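Local coordinates for sensory box histidine kinase/response regulator (Burkholderia thailandensis, PDB 3MR0), which probably acts as a phosphorelay sensor kinase of a two-component system, this piece being its PAS sensory domain and the helix that follows the sheet, at residues A131-V134 and S135-L139. Sequence-based numbering, arbitrary orientation. Where two conformers were deposited one is given.
Sequences ALRV and SREEL
Ser135, Arg136, Glu137 and Glu138 each give their backbone N-H to the carbonyl oxygen four residues back, on Ala131, Leu132, Arg133 and Val134, and these four bonds join two successive turns of helix 123-140; the bond from Glu138 N to Val134 O is 3.0 Å long and nearly straight (175°). Ala131 O has a second donor: a water sits 2.7 Å from it and 2.8 Å from Ser135 OG, bridging carbonyl and hydroxyl. Leu132 and Arg136 run side by side in the same direction, Leu132 CD1 lying 3.7 Å from Arg136 CD, so the leucine rests on the methylenes while the guanidinium extends past it. A chi1 of -64° turns Arg136 CG back toward the preceding turn, 3.5 Å from Leu132 O, before the chain bends at chi3. Arg133 and Glu137 extend alongside each other from the helix; Glu137 has two conformers, and in the one described Arg133 NH1 and Glu137 OE1 are 4.1 Å apart, too long for a salt bridge. The firmer partner of Arg133 is Asp130, which takes a salt bridge from NH2. Across Val134 the carboxylate of Glu138 slants, its OE2 3.3 Å from Val134 CG1. On these surface turns of the C-terminal helix, which projects from the PAS sheet, hydrogen bonding between 131-134 and 135-139 rests on the backbone and one water, while Glu138 OE1, 3.3 Å from Val134 O, pairs two acceptors, probably unfavourably unless other groups compensate.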
# COMPACT_ATOMS: atom_id res chain seq x y z
N ALA A 131 -8.92 2.29 19.09
CA ALA A 131 -9.63 2.93 20.18
C ALA A 131 -10.63 1.94 20.79
O ALA A 131 -10.66 1.77 22.01
CB ALA A 131 -10.34 4.20 19.71
N LEU A 132 -11.44 1.29 19.97
CA LEU A 132 -12.39 0.29 20.47
C LEU A 132 -11.64 -0.84 21.14
O LEU A 132 -11.97 -1.25 22.25
CB LEU A 132 -13.22 -0.27 19.31
CG LEU A 132 -14.04 -1.53 19.59
CD1 LEU A 132 -15.18 -1.22 20.54
CD2 LEU A 132 -14.57 -2.13 18.29
N ARG A 133 -10.62 -1.34 20.45
CA ARG A 133 -9.85 -2.47 20.91
C ARG A 133 -9.30 -2.20 22.32
O ARG A 133 -9.36 -3.08 23.19
CB ARG A 133 -8.73 -2.74 19.93
CG ARG A 133 -8.10 -4.08 20.07
CD ARG A 133 -6.81 -4.14 19.27
NE ARG A 133 -5.87 -3.10 19.66
CZ ARG A 133 -5.08 -3.16 20.74
NH1 ARG A 133 -5.11 -4.22 21.53
NH2 ARG A 133 -4.25 -2.15 21.02
N VAL A 134 -8.78 -1.00 22.54
CA VAL A 134 -8.24 -0.60 23.84
C VAL A 134 -9.32 -0.48 24.93
O VAL A 134 -9.13 -0.92 26.06
CB VAL A 134 -7.38 0.71 23.73
CG1 VAL A 134 -7.12 1.34 25.10
CG2 VAL A 134 -6.06 0.45 22.95
N SER A 135 -10.46 0.12 24.59
CA SER A 135 -11.63 0.17 25.49
C SER A 135 -12.06 -1.21 25.98
O SER A 135 -12.38 -1.38 27.15
CB SER A 135 -12.82 0.82 24.78
OG SER A 135 -12.73 2.22 24.78
N ARG A 136 -12.10 -2.18 25.08
CA ARG A 136 -12.45 -3.56 25.43
C ARG A 136 -11.41 -4.22 26.38
O ARG A 136 -11.79 -4.85 27.36
CB ARG A 136 -12.69 -4.39 24.15
CG ARG A 136 -13.89 -3.91 23.34
CD ARG A 136 -13.93 -4.44 21.94
NE ARG A 136 -14.52 -5.77 21.79
CZ ARG A 136 -15.83 -6.04 21.82
NH1 ARG A 136 -16.70 -5.08 22.06
NH2 ARG A 136 -16.26 -7.29 21.62
N GLU A 137 -10.13 -4.04 26.08
CA GLU A 137 -9.06 -4.55 26.94
C GLU A 137 -9.22 -4.00 28.35
O GLU A 137 -9.31 -4.74 29.33
CB GLU A 137 -7.69 -4.17 26.37
CG GLU A 137 -6.53 -4.99 26.88
CD GLU A 137 -5.28 -4.85 26.01
OE1 GLU A 137 -4.91 -5.84 25.33
OE2 GLU A 137 -4.68 -3.75 25.99
N GLU A 138 -9.28 -2.68 28.45
CA GLU A 138 -9.39 -2.01 29.73
C GLU A 138 -10.61 -2.44 30.56
O GLU A 138 -10.55 -2.48 31.78
CB GLU A 138 -9.40 -0.51 29.52
CG GLU A 138 -8.06 0.01 29.08
CD GLU A 138 -8.13 1.36 28.42
OE1 GLU A 138 -9.23 1.74 27.95
OE2 GLU A 138 -7.09 2.03 28.35
N LEU A 139 -11.73 -2.72 29.89
CA LEU A 139 -12.94 -3.16 30.59
C LEU A 139 -12.75 -4.56 31.16
O LEU A 139 -13.25 -4.88 32.23
CB LEU A 139 -14.14 -3.16 29.65
CG LEU A 139 -15.40 -3.63 30.35
CD1 LEU A 139 -15.76 -2.72 31.49
CD2 LEU A 139 -16.51 -3.69 29.35
O HOH W 1 -10.48 3.66 23.97